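Local coordinates for DNA alpha-glucosyltransferase (Enterobacteria phage T4, PDB 1XV5), which is a phage glycosyltransferase of the GT-B fold, with two Rossmann-like domains and uridine-5'-diphosphate bound in this model, at residues Y97-L101 / L126-T131; I108-Q114 / R134-S140; I195-R201 / S286-Y292; G227-V231 / M262-P266. All blocks are in the same frame, centred on the assembly; numbering follows the deposited sequence.

Interaction 1: residues Y97-L101 / L126-T131; sequences YKKLL and LGLEET
Y97 and T131 meet at about a right angle, the phenol reaching across from helix 91-103 to the first turn of helix 128-134. With CG anti to the backbone N (chi1 172°), the Y97 ring extends across to helix 128-134 and brings its OH to 2.7 Å from OG1 of T131. T131 OG1 and G127 O both sit at the edge of the ring, in its plane, while L101 CG of the same helix as Y97 lies over one face, offset toward the rim. The T131 hydroxyl accepts from Y97 OH and in turn donates, OG1 lying 2.6 Å from G127 O and tilted 31° from the carbonyl plane; T131 N reaches that oxygen from the opposite face. Next to this polar chain, the CD1 methyl of L101 packs 3.8 Å from E130 CB and 3.7 Å from T131 OG1. On the outer side K98 runs extended beyond CG and meets E130, whose chain bends at chi2 (89°) so that OE2 turns to the lysine. The salt bridge from K98 NZ to E130 OE2, at 3.2 Å, is weak as a hydrogen bond. G127 is the N-cap residue of helix 128-134, and its positive phi favours glycine. I81 of strand 78-83 touches Y97, L101 and T131, so the two helices pack on one sheet face of a Rossmann-like domain. The buried hydroxyls thus form a two-step hydrogen-bond chain from Y97 OH through T131 OG1 to G127 O, which holds the phenol in place, whereas the partly exposed ion pair probably adds a softer electrostatic tie.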
loop_
_atom_site.group_PDB
_atom_site.type_symbol
_atom_site.label_atom_id
_atom_site.label_comp_id
_atom_site.label_asym_id
_atom_site.label_seq_id
_atom_site.Cartn_x
_atom_site.Cartn_y
_atom_site.Cartn_z
ATOM N N TYR A 97 -5.055 17.810 17.909
ATOM C CA TYR A 97 -4.083 16.780 17.575
ATOM C C TYR A 97 -2.725 17.215 18.111
ATOM O O TYR A 97 -1.990 16.417 18.689
ATOM C CB TYR A 97 -3.999 16.560 16.061
ATOM C CG TYR A 97 -2.862 15.642 15.671
ATOM C CD1 TYR A 97 -1.707 16.145 15.077
ATOM C CD2 TYR A 97 -2.913 14.279 15.960
ATOM C CE1 TYR A 97 -0.626 15.313 14.782
ATOM C CE2 TYR A 97 -1.835 13.438 15.673
ATOM C CZ TYR A 97 -0.696 13.964 15.087
ATOM O OH TYR A 97 0.383 13.150 14.825
ATOM N N LYS A 98 -2.401 18.490 17.926
ATOM C CA LYS A 98 -1.133 19.016 18.413
ATOM C C LYS A 98 -1.099 18.960 19.936
ATOM O O LYS A 98 -0.049 18.704 20.526
ATOM C CB LYS A 98 -0.927 20.456 17.938
ATOM C CG LYS A 98 -0.731 20.589 16.436
ATOM C CD LYS A 98 -0.367 22.014 16.049
ATOM C CE LYS A 98 -0.121 22.131 14.552
ATOM N NZ LYS A 98 0.306 23.504 14.156
ATOM N N LYS A 99 -2.247 19.196 20.570
ATOM C CA LYS A 99 -2.322 19.154 22.026
ATOM C C LYS A 99 -2.078 17.724 22.490
ATOM O O LYS A 99 -1.430 17.490 23.514
ATOM C CB LYS A 99 -3.693 19.625 22.526
ATOM C CG LYS A 99 -3.726 19.833 24.034
ATOM C CD LYS A 99 -5.134 19.941 24.597
ATOM C CE LYS A 99 -5.911 21.106 24.034
ATOM N NZ LYS A 99 -7.279 21.134 24.631
ATOM N N LEU A 100 -2.606 16.768 21.733
ATOM C CA LEU A 100 -2.426 15.357 22.056
ATOM C C LEU A 100 -0.945 15.015 22.113
ATOM O O LEU A 100 -0.481 14.381 23.060
ATOM C CB LEU A 100 -3.094 14.472 21.002
ATOM C CG LEU A 100 -4.533 14.018 21.226
ATOM C CD1 LEU A 100 -4.981 13.174 20.037
ATOM C CD2 LEU A 100 -4.624 13.208 22.513
ATOM N N LEU A 101 -0.211 15.432 21.086
ATOM C CA LEU A 101 1.221 15.172 21.008
ATOM C C LEU A 101 1.952 15.720 22.229
ATOM O O LEU A 101 2.788 15.039 22.817
ATOM C CB LEU A 101 1.801 15.799 19.740
ATOM C CG LEU A 101 1.298 15.242 18.405
ATOM C CD1 LEU A 101 1.904 16.040 17.269
ATOM C CD2 LEU A 101 1.667 13.770 18.278
ATOM N N LEU A 126 -0.867 17.995 8.118
ATOM C CA LEU A 126 -0.821 19.060 9.109
ATOM C C LEU A 126 -0.269 18.450 10.389
ATOM O O LEU A 126 -0.688 17.365 10.794
ATOM C CB LEU A 126 -2.216 19.632 9.375
ATOM C CG LEU A 126 -2.852 20.521 8.302
ATOM C CD1 LEU A 126 -4.235 20.961 8.762
ATOM C CD2 LEU A 126 -1.972 21.732 8.044
ATOM N N GLY A 127 0.680 19.140 11.014
ATOM C CA GLY A 127 1.258 18.645 12.249
ATOM C C GLY A 127 2.258 17.513 12.095
ATOM O O GLY A 127 2.584 16.839 13.071
ATOM N N LEU A 128 2.753 17.293 10.882
ATOM C CA LEU A 128 3.726 16.225 10.667
ATOM C C LEU A 128 5.049 16.558 11.355
ATOM O O LEU A 128 5.703 15.681 11.922
ATOM C CB LEU A 128 3.968 16.007 9.172
ATOM C CG LEU A 128 4.924 14.856 8.835
ATOM C CD1 LEU A 128 4.419 13.565 9.467
ATOM C CD2 LEU A 128 5.033 14.706 7.326
ATOM N N GLU A 129 5.439 17.830 11.307
ATOM C CA GLU A 129 6.683 18.259 11.935
ATOM C C GLU A 129 6.647 18.002 13.435
ATOM O O GLU A 129 7.600 17.471 14.002
ATOM C CB GLU A 129 6.941 19.750 11.677
ATOM C CG GLU A 129 8.238 20.248 12.307
ATOM C CD GLU A 129 8.523 21.717 12.035
ATOM O OE1 GLU A 129 9.596 22.194 12.462
ATOM O OE2 GLU A 129 7.686 22.393 11.400
ATOM N N GLU A 130 5.542 18.379 14.073
ATOM C CA GLU A 130 5.391 18.186 15.509
ATOM C C GLU A 130 5.383 16.703 15.850
ATOM O O GLU A 130 5.872 16.289 16.900
ATOM C CB GLU A 130 4.098 18.840 16.005
ATOM C CG GLU A 130 4.135 20.361 15.991
ATOM C CD GLU A 130 3.664 20.965 14.682
ATOM O OE1 GLU A 130 3.843 20.334 13.620
ATOM O OE2 GLU A 130 3.122 22.088 14.719
ATOM N N THR A 131 4.824 15.908 14.948
ATOM C CA THR A 131 4.753 14.469 15.142
ATOM C C THR A 131 6.160 13.886 15.093
ATOM O O THR A 131 6.536 13.056 15.927
ATOM C CB THR A 131 3.892 13.817 14.042
ATOM O OG1 THR A 131 2.585 14.407 14.050
ATOM C CG2 THR A 131 3.771 12.316 14.276
#

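Interaction 2: residues I108-Q114 / R134-S140; sequences IRVVVYQ and RADVIFS
Backbone bonds join V110 to D136 and V137, where the chain enters strand 137-140, and then run on in parallel register: V112 N donates to V137 O at 2.8 Å, F139 N to V112 O, and Q114 N to F139 O. V110 O accepts twice, from D136 N at 2.7 Å and from V137 N at a longer 3.3 Å. Among the side-chain polar contacts, D136 OD1 takes V110 N on its anti lone pair, while R134 NH2 meets the same oxygen from above the carboxylate plane in a salt bridge. The R134 chain, bent at chi2 (63°), also carries NH1 to I108 O at 3.0 Å, close to the guanidinium plane, and V110 CG2 lies over one guanidinium face. Strands 109-114 and 137-140 are neighbours in the seven-stranded parallel sheet of a Rossmann-like domain, one half of the GT-B fold. The aromatic contact is an offset stack: Y113 and F139 lie side by side on one sheet face, centroids 4.5 Å apart and planes at 12°, with helix 388-399 packing on the same face and Q395 bonded to the Y113 hydroxyl. V111 CG1 comes in the plane of the F139 ring, at its edge, 3.8 Å from CE1. On the other face, V112 CG2 presses on A135 CB at 3.3 Å, tighter than usual for two carbons.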
loop_
_atom_site.group_PDB
_atom_site.type_symbol
_atom_site.label_atom_id
_atom_site.label_comp_id
_atom_site.label_asym_id
_atom_site.label_seq_id
_atom_site.Cartn_x
_atom_site.Cartn_y
_atom_site.Cartn_z
ATOM N N ILE A 108 5.968 7.038 27.221
ATOM C CA ILE A 108 5.469 6.270 26.087
ATOM C C ILE A 108 6.390 6.423 24.880
ATOM O O ILE A 108 6.792 7.535 24.529
ATOM C CB ILE A 108 4.034 6.717 25.707
ATOM C CG1 ILE A 108 3.054 6.264 26.795
ATOM C CG2 ILE A 108 3.644 6.140 24.354
ATOM C CD1 ILE A 108 1.621 6.728 26.590
ATOM N N ARG A 109 6.731 5.303 24.249
ATOM C CA ARG A 109 7.603 5.342 23.082
ATOM C C ARG A 109 6.760 5.588 21.841
ATOM O O ARG A 109 5.968 4.739 21.437
ATOM C CB ARG A 109 8.379 4.026 22.943
ATOM C CG ARG A 109 9.369 4.024 21.787
ATOM C CD ARG A 109 10.401 2.913 21.916
ATOM N NE ARG A 109 11.235 3.086 23.103
ATOM C CZ ARG A 109 12.295 2.338 23.394
ATOM N NH1 ARG A 109 12.664 1.357 22.582
ATOM N NH2 ARG A 109 12.986 2.569 24.503
ATOM N N VAL A 110 6.930 6.760 21.243
ATOM C CA VAL A 110 6.170 7.124 20.059
ATOM C C VAL A 110 6.896 6.734 18.779
ATOM O O VAL A 110 8.019 7.166 18.530
ATOM C CB VAL A 110 5.885 8.636 20.035
ATOM C CG1 VAL A 110 5.176 9.015 18.748
ATOM C CG2 VAL A 110 5.039 9.018 21.244
ATOM N N VAL A 111 6.235 5.914 17.972
ATOM C CA VAL A 111 6.803 5.456 16.716
ATOM C C VAL A 111 6.044 6.095 15.560
ATOM O O VAL A 111 4.818 6.003 15.483
ATOM C CB VAL A 111 6.702 3.924 16.598
ATOM C CG1 VAL A 111 7.354 3.459 15.307
ATOM C CG2 VAL A 111 7.361 3.271 17.804
ATOM N N VAL A 112 6.771 6.747 14.663
ATOM C CA VAL A 112 6.134 7.389 13.527
ATOM C C VAL A 112 6.547 6.755 12.209
ATOM O O VAL A 112 7.734 6.650 11.900
ATOM C CB VAL A 112 6.468 8.888 13.473
ATOM C CG1 VAL A 112 5.830 9.513 12.244
ATOM C CG2 VAL A 112 5.968 9.574 14.740
ATOM N N TYR A 113 5.551 6.323 11.445
ATOM C CA TYR A 113 5.782 5.713 10.142
ATOM C C TYR A 113 5.317 6.677 9.059
ATOM O O TYR A 113 4.173 7.143 9.090
ATOM C CB TYR A 113 4.974 4.420 9.992
ATOM C CG TYR A 113 5.549 3.182 10.645
ATOM C CD1 TYR A 113 6.365 2.305 9.925
ATOM C CD2 TYR A 113 5.228 2.852 11.962
ATOM C CE1 TYR A 113 6.837 1.121 10.500
ATOM C CE2 TYR A 113 5.693 1.675 12.547
ATOM C CZ TYR A 113 6.492 0.813 11.810
ATOM O OH TYR A 113 6.920 -0.365 12.372
ATOM N N GLN A 114 6.197 6.988 8.114
ATOM C CA GLN A 114 5.814 7.848 7.007
ATOM C C GLN A 114 5.529 6.886 5.865
ATOM O O GLN A 114 6.446 6.295 5.295
ATOM C CB GLN A 114 6.936 8.804 6.609
ATOM C CG GLN A 114 6.541 9.652 5.415
ATOM C CD GLN A 114 5.173 10.281 5.605
ATOM O OE1 GLN A 114 4.981 11.130 6.480
ATOM N NE2 GLN A 114 4.210 9.857 4.798
ATOM N N ARG A 134 8.317 14.579 18.223
ATOM C CA ARG A 134 7.965 13.817 19.418
ATOM C C ARG A 134 8.377 12.355 19.275
ATOM O O ARG A 134 8.606 11.662 20.265
ATOM C CB ARG A 134 6.454 13.889 19.671
ATOM C CG ARG A 134 5.967 12.974 20.795
ATOM C CD ARG A 134 6.582 13.355 22.134
ATOM N NE ARG A 134 6.184 12.454 23.217
ATOM C CZ ARG A 134 6.674 11.233 23.406
ATOM N NH1 ARG A 134 6.246 10.496 24.422
ATOM N NH2 ARG A 134 7.597 10.746 22.586
ATOM N N ALA A 135 8.476 11.900 18.034
ATOM C CA ALA A 135 8.830 10.517 17.748
ATOM C C ALA A 135 10.155 10.055 18.343
ATOM O O ALA A 135 11.151 10.776 18.321
ATOM C CB ALA A 135 8.843 10.291 16.240
ATOM N N ASP A 136 10.148 8.837 18.872
ATOM C CA ASP A 136 11.344 8.232 19.439
ATOM C C ASP A 136 11.932 7.322 18.368
ATOM O O ASP A 136 13.108 6.961 18.414
ATOM C CB ASP A 136 10.996 7.413 20.682
ATOM C CG ASP A 136 10.472 8.271 21.812
ATOM O OD1 ASP A 136 9.260 8.207 22.104
ATOM O OD2 ASP A 136 11.275 9.021 22.405
ATOM N N VAL A 137 11.091 6.956 17.405
ATOM C CA VAL A 137 11.487 6.094 16.298
ATOM C C VAL A 137 10.746 6.565 15.048
ATOM O O VAL A 137 9.532 6.770 15.082
ATOM C CB VAL A 137 11.102 4.618 16.560
ATOM C CG1 VAL A 137 11.595 3.739 15.413
ATOM C CG2 VAL A 137 11.692 4.144 17.886
ATOM N N ILE A 138 11.478 6.726 13.950
ATOM C CA ILE A 138 10.887 7.179 12.694
ATOM C C ILE A 138 11.216 6.213 11.557
ATOM O O ILE A 138 12.361 5.781 11.425
ATOM C CB ILE A 138 11.422 8.569 12.308
ATOM C CG1 ILE A 138 11.174 9.555 13.451
ATOM C CG2 ILE A 138 10.754 9.051 11.026
ATOM C CD1 ILE A 138 11.879 10.884 13.263
ATOM N N PHE A 139 10.210 5.889 10.744
ATOM C CA PHE A 139 10.380 4.982 9.604
ATOM C C PHE A 139 9.910 5.630 8.297
ATOM O O PHE A 139 8.958 6.416 8.291
ATOM C CB PHE A 139 9.546 3.707 9.768
ATOM C CG PHE A 139 10.042 2.754 10.817
ATOM C CD1 PHE A 139 9.437 2.707 12.070
ATOM C CD2 PHE A 139 11.050 1.840 10.527
ATOM C CE1 PHE A 139 9.824 1.757 13.015
ATOM C CE2 PHE A 139 11.444 0.888 11.465
ATOM C CZ PHE A 139 10.827 0.844 12.711
ATOM N N SER A 140 10.567 5.276 7.193
ATOM C CA SER A 140 10.185 5.772 5.871
ATOM C C SER A 140 10.465 4.671 4.848
ATOM O O SER A 140 11.212 3.737 5.127
ATOM C CB SER A 140 10.970 7.030 5.495
ATOM O OG SER A 140 12.286 6.716 5.077
#

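Interaction 3: residues I195-R201 / S286-Y292; sequences INMNINR and SKSGFGY
I195-R201 and S286-Y292 carry the starts of strands 199-203 and 288-293, parallel neighbours in the second Rossmann-like sheet of this GT-B protein; one further bridge, N196 with S288, precedes a beta bulge that shifts the register by two before N200. Ahead of the bulge, N196 N donates to K287 O at 2.9 Å. N196 O then serves two donors from opposite faces of its plane: I199 N, within the type I turn, and G289 N across the strands. The N196 side chain is engaged too, OD1 accepting from N198 N in an Asx turn. S288 O accepts from T318 OG1, and G289 O is hydrogen-bonded to Y371 OH. Beyond the bulge the ladder is regular: F290 N gives to I199 O, R201 N to F290 O at 2.8 Å, and Y292 N to R201 O. G289 CA lies 3.9 Å from M197 CA, the backbones coming close there. Packing contacts flank the bonds: I195 CG2 lies against the S288-G289 peptide, M197 SD makes an oblique Met-aromatic contact with F290, and N200 CB lies 3.4 Å from Y292 CE2. The R201 guanidinium is held from two directions, by a salt bridge from NH1 to E233 and by S288, whose hydroxyl is also bonded to R284 O. The bend of R201 at chi3 (-57°) turns its guanidinium so that S288 OG lies in its plane, 2.8 Å from R201 NE in a nearly straight bond of 167°.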
loop_
_atom_site.group_PDB
_atom_site.type_symbol
_atom_site.label_atom_id
_atom_site.label_comp_id
_atom_site.label_asym_id
_atom_site.label_seq_id
_atom_site.Cartn_x
_atom_site.Cartn_y
_atom_site.Cartn_z
ATOM N N ILE A 195 -8.991 -21.289 -12.594
ATOM C CA ILE A 195 -8.567 -19.979 -13.083
ATOM C C ILE A 195 -8.886 -19.688 -14.549
ATOM O O ILE A 195 -8.605 -20.499 -15.428
ATOM C CB ILE A 195 -7.049 -19.796 -12.855
ATOM C CG1 ILE A 195 -6.749 -19.837 -11.353
ATOM C CG2 ILE A 195 -6.574 -18.475 -13.460
ATOM C CD1 ILE A 195 -5.277 -19.767 -11.020
ATOM N N ASN A 196 -9.479 -18.522 -14.798
ATOM C CA ASN A 196 -9.812 -18.116 -16.161
ATOM C C ASN A 196 -8.578 -17.414 -16.718
ATOM O O ASN A 196 -8.324 -16.250 -16.415
ATOM C CB ASN A 196 -10.997 -17.150 -16.169
ATOM C CG ASN A 196 -11.489 -16.845 -17.574
ATOM O OD1 ASN A 196 -10.711 -16.842 -18.529
ATOM N ND2 ASN A 196 -12.788 -16.578 -17.706
ATOM N N MET A 197 -7.818 -18.133 -17.535
ATOM C CA MET A 197 -6.593 -17.605 -18.124
ATOM C C MET A 197 -6.754 -16.362 -19.001
ATOM O O MET A 197 -5.792 -15.625 -19.205
ATOM C CB MET A 197 -5.904 -18.706 -18.940
ATOM C CG MET A 197 -5.424 -19.886 -18.108
ATOM S SD MET A 197 -4.177 -19.401 -16.896
ATOM C CE MET A 197 -4.267 -20.757 -15.740
ATOM N N ASN A 198 -7.956 -16.116 -19.513
ATOM C CA ASN A 198 -8.151 -14.957 -20.379
ATOM C C ASN A 198 -8.459 -13.656 -19.649
ATOM O O ASN A 198 -8.589 -12.608 -20.277
ATOM C CB ASN A 198 -9.248 -15.241 -21.406
ATOM C CG ASN A 198 -8.901 -16.405 -22.313
ATOM O OD1 ASN A 198 -7.728 -16.647 -22.608
ATOM N ND2 ASN A 198 -9.916 -17.123 -22.774
ATOM N N ILE A 199 -8.559 -13.719 -18.325
ATOM C CA ILE A 199 -8.841 -12.522 -17.541
ATOM C C ILE A 199 -7.550 -11.872 -17.058
ATOM O O ILE A 199 -6.701 -12.523 -16.444
ATOM C CB ILE A 199 -9.708 -12.842 -16.300
ATOM C CG1 ILE A 199 -10.987 -13.565 -16.725
ATOM C CG2 ILE A 199 -10.026 -11.557 -15.547
ATOM C CD1 ILE A 199 -11.823 -12.822 -17.751
ATOM N N ASN A 200 -7.412 -10.582 -17.349
ATOM C CA ASN A 200 -6.246 -9.811 -16.947
ATOM C C ASN A 200 -6.793 -8.731 -16.027
ATOM O O ASN A 200 -7.509 -7.836 -16.469
ATOM C CB ASN A 200 -5.575 -9.212 -18.184
ATOM C CG ASN A 200 -5.148 -10.281 -19.175
ATOM O OD1 ASN A 200 -5.930 -10.712 -20.029
ATOM N ND2 ASN A 200 -3.911 -10.729 -19.052
ATOM N N ARG A 201 -6.452 -8.827 -14.747
ATOM C CA ARG A 201 -6.977 -7.904 -13.748
ATOM C C ARG A 201 -5.934 -7.002 -13.100
ATOM O O ARG A 201 -5.000 -7.467 -12.447
ATOM C CB ARG A 201 -7.718 -8.724 -12.682
ATOM C CG ARG A 201 -8.588 -7.937 -11.697
ATOM C CD ARG A 201 -9.263 -8.897 -10.710
ATOM N NE ARG A 201 -10.058 -9.923 -11.391
ATOM C CZ ARG A 201 -11.324 -9.772 -11.779
ATOM N NH1 ARG A 201 -11.969 -8.635 -11.551
ATOM N NH2 ARG A 201 -11.938 -10.753 -12.430
ATOM N N SER A 286 -7.990 -14.342 -7.454
ATOM C CA SER A 286 -7.529 -15.721 -7.322
ATOM C C SER A 286 -8.024 -16.591 -8.473
ATOM O O SER A 286 -7.492 -17.680 -8.711
ATOM C CB SER A 286 -8.002 -16.321 -5.993
ATOM O OG SER A 286 -9.406 -16.536 -6.008
ATOM N N LYS A 287 -9.047 -16.115 -9.176
ATOM C CA LYS A 287 -9.610 -16.854 -10.300
ATOM C C LYS A 287 -9.282 -16.192 -11.632
ATOM O O LYS A 287 -9.840 -16.557 -12.666
ATOM C CB LYS A 287 -11.133 -16.986 -10.134
ATOM C CG LYS A 287 -11.535 -17.877 -8.955
ATOM C CD LYS A 287 -13.052 -17.961 -8.766
ATOM C CE LYS A 287 -13.635 -16.638 -8.298
ATOM N NZ LYS A 287 -15.073 -16.760 -7.912
ATOM N N SER A 288 -8.371 -15.220 -11.596
ATOM C CA SER A 288 -7.951 -14.497 -12.796
ATOM C C SER A 288 -6.579 -14.991 -13.242
ATOM O O SER A 288 -5.681 -15.187 -12.424
ATOM C CB SER A 288 -7.889 -12.996 -12.517
ATOM O OG SER A 288 -9.152 -12.503 -12.112
ATOM N N GLY A 289 -6.418 -15.185 -14.544
ATOM C CA GLY A 289 -5.152 -15.677 -15.054
ATOM C C GLY A 289 -3.951 -14.819 -14.714
ATOM O O GLY A 289 -2.924 -15.321 -14.244
ATOM N N PHE A 290 -4.073 -13.515 -14.940
ATOM C CA PHE A 290 -2.965 -12.615 -14.682
ATOM C C PHE A 290 -3.374 -11.346 -13.959
ATOM O O PHE A 290 -4.374 -10.715 -14.303
ATOM C CB PHE A 290 -2.269 -12.281 -16.007
ATOM C CG PHE A 290 -1.830 -13.497 -16.760
ATOM C CD1 PHE A 290 -2.724 -14.189 -17.575
ATOM C CD2 PHE A 290 -0.557 -14.019 -16.569
ATOM C CE1 PHE A 290 -2.354 -15.394 -18.179
ATOM C CE2 PHE A 290 -0.180 -15.222 -17.167
ATOM C CZ PHE A 290 -1.081 -15.909 -17.970
ATOM N N GLY A 291 -2.593 -11.005 -12.937
ATOM C CA GLY A 291 -2.838 -9.811 -12.150
ATOM C C GLY A 291 -1.781 -8.783 -12.497
ATOM O O GLY A 291 -0.608 -9.123 -12.678
ATOM N N TYR A 292 -2.188 -7.521 -12.570
ATOM C CA TYR A 292 -1.276 -6.449 -12.929
ATOM C C TYR A 292 -1.135 -5.381 -11.860
ATOM O O TYR A 292 -2.118 -4.910 -11.297
ATOM C CB TYR A 292 -1.749 -5.781 -14.220
ATOM C CG TYR A 292 -1.752 -6.693 -15.422
ATOM C CD1 TYR A 292 -0.867 -6.484 -16.479
ATOM C CD2 TYR A 292 -2.638 -7.766 -15.504
ATOM C CE1 TYR A 292 -0.863 -7.325 -17.595
ATOM C CE2 TYR A 292 -2.643 -8.614 -16.614
ATOM C CZ TYR A 292 -1.753 -8.386 -17.653
ATOM O OH TYR A 292 -1.752 -9.220 -18.751
#

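Interaction 4: residues G227-V231 / M262-P266; sequences GKSTV and MNLAP
S229 turns OG anti to its own carbonyl carbon (chi1 -57°), which lays the hydroxyl against the loop backbone at L264. There OG donates to L264 O at 2.7 Å, coming from well above the carbonyl plane (64° out of it) and so not on a lone pair; A265 O is the next oxygen, 3.3 Å from S229 OG. Two residues on, V231 spreads its methyls over two partners. With CG1 anti to the backbone N (chi1 174°), that branch lies 4.1 Å from M262 SD, the two side chains crossing at about a right angle, while CG2 meets L264 CD2 at 3.6 Å. At the other end the P266 ring rests on the backbone of G227, its CG 3.5 Å from G227 O. G227 has a positive phi and is the C-prime residue of the Schellman motif that ends helix 212-223. T230, between the two contacting residues, points the other way, onto that helix. The loop thus follows strand 229-233 in roughly the reverse direction. G227 and K228 close the beta-alpha-beta crossover from strand 199-203 through helix 212-223 to strand 229-233 of a Rossmann-like domain, and the loop leading into strand 270-273 packs against its last step.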
loop_
_atom_site.group_PDB
_atom_site.type_symbol
_atom_site.label_atom_id
_atom_site.label_comp_id
_atom_site.label_asym_id
_atom_site.label_seq_id
_atom_site.Cartn_x
_atom_site.Cartn_y
_atom_site.Cartn_z
ATOM N N GLY A 227 -8.114 -11.486 -28.078
ATOM C CA GLY A 227 -9.345 -12.060 -27.559
ATOM C C GLY A 227 -9.392 -12.178 -26.048
ATOM O O GLY A 227 -10.250 -12.875 -25.498
ATOM N N LYS A 228 -8.477 -11.490 -25.373
ATOM C CA LYS A 228 -8.418 -11.527 -23.914
ATOM C C LYS A 228 -9.280 -10.424 -23.310
ATOM O O LYS A 228 -9.722 -9.511 -24.012
ATOM C CB LYS A 228 -6.973 -11.359 -23.445
ATOM C CG LYS A 228 -5.977 -12.259 -24.152
ATOM C CD LYS A 228 -6.250 -13.724 -23.881
ATOM C CE LYS A 228 -5.201 -14.599 -24.552
ATOM N NZ LYS A 228 -5.352 -16.031 -24.167
ATOM N N SER A 229 -9.509 -10.508 -22.003
ATOM C CA SER A 229 -10.320 -9.518 -21.308
ATOM C C SER A 229 -9.519 -8.784 -20.247
ATOM O O SER A 229 -8.634 -9.358 -19.612
ATOM C CB SER A 229 -11.522 -10.190 -20.639
ATOM O OG SER A 229 -12.296 -10.902 -21.583
ATOM N N THR A 230 -9.840 -7.511 -20.057
ATOM C CA THR A 230 -9.161 -6.704 -19.059
ATOM C C THR A 230 -10.139 -6.049 -18.104
ATOM O O THR A 230 -11.149 -5.478 -18.517
ATOM C CB THR A 230 -8.303 -5.601 -19.711
ATOM O OG1 THR A 230 -7.206 -6.205 -20.406
ATOM C CG2 THR A 230 -7.763 -4.642 -18.655
ATOM N N VAL A 231 -9.824 -6.159 -16.819
ATOM C CA VAL A 231 -10.617 -5.572 -15.755
ATOM C C VAL A 231 -9.642 -4.748 -14.928
ATOM O O VAL A 231 -8.502 -5.162 -14.699
ATOM C CB VAL A 231 -11.250 -6.649 -14.843
ATOM C CG1 VAL A 231 -11.955 -5.982 -13.664
ATOM C CG2 VAL A 231 -12.231 -7.497 -15.639
ATOM N N MET A 262 -20.646 -6.359 -15.768
ATOM C CA MET A 262 -19.366 -6.336 -16.462
ATOM C C MET A 262 -19.359 -7.333 -17.605
ATOM O O MET A 262 -19.811 -8.469 -17.459
ATOM C CB MET A 262 -18.225 -6.667 -15.506
ATOM C CG MET A 262 -17.477 -5.455 -15.026
ATOM S SD MET A 262 -15.993 -5.900 -14.122
ATOM C CE MET A 262 -16.389 -5.201 -12.520
ATOM N N ASN A 263 -18.848 -6.899 -18.747
ATOM C CA ASN A 263 -18.770 -7.757 -19.913
ATOM C C ASN A 263 -17.354 -8.327 -19.944
ATOM O O ASN A 263 -16.415 -7.645 -20.353
ATOM C CB ASN A 263 -19.052 -6.940 -21.176
ATOM C CG ASN A 263 -19.311 -7.811 -22.383
ATOM O OD1 ASN A 263 -19.710 -7.322 -23.441
ATOM N ND2 ASN A 263 -19.085 -9.112 -22.235
ATOM N N LEU A 264 -17.206 -9.573 -19.501
ATOM C CA LEU A 264 -15.895 -10.214 -19.456
ATOM C C LEU A 264 -15.581 -11.035 -20.697
ATOM O O LEU A 264 -14.654 -11.848 -20.704
ATOM C CB LEU A 264 -15.796 -11.100 -18.214
ATOM C CG LEU A 264 -16.076 -10.377 -16.891
ATOM C CD1 LEU A 264 -15.848 -11.327 -15.727
ATOM C CD2 LEU A 264 -15.172 -9.162 -16.772
ATOM N N ALA A 265 -16.350 -10.806 -21.752
ATOM C CA ALA A 265 -16.168 -11.523 -23.002
ATOM C C ALA A 265 -15.114 -10.849 -23.880
ATOM O O ALA A 265 -14.684 -9.729 -23.607
ATOM C CB ALA A 265 -17.497 -11.596 -23.740
ATOM N N PRO A 266 -14.673 -11.537 -24.945
ATOM C CA PRO A 266 -13.666 -10.988 -25.857
ATOM C C PRO A 266 -14.154 -9.737 -26.585
ATOM O O PRO A 266 -15.353 -9.469 -26.649
ATOM C CB PRO A 266 -13.416 -12.142 -26.827
ATOM C CG PRO A 266 -13.670 -13.350 -25.985
ATOM C CD PRO A 266 -14.919 -12.960 -25.235
#

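The four contacts fall into two pairs, one in each half of the GT-B fold, their centres about 39 to 48 Å apart between halves. Interactions 1 and 2 touch, V112 CG2 against T131 CG2, because helices 91-103 and 128-134 are followed in the chain by the strands that interaction 2 joins. Interactions 3 and 4 share a sheet: strands 199-203 and 229-233 are neighbours, with N200 N probably hydrogen-bonded to S229 O. Interactions 2 and 3 are the buried ones, built mostly on parallel backbone ladders. Interactions 1 and 4 are partly buried; interaction 1 rests on a pair of linked hydroxyls and interaction 4 on one, each beside apolar packing, and interaction 1 alone adds a salt bridge across its segments.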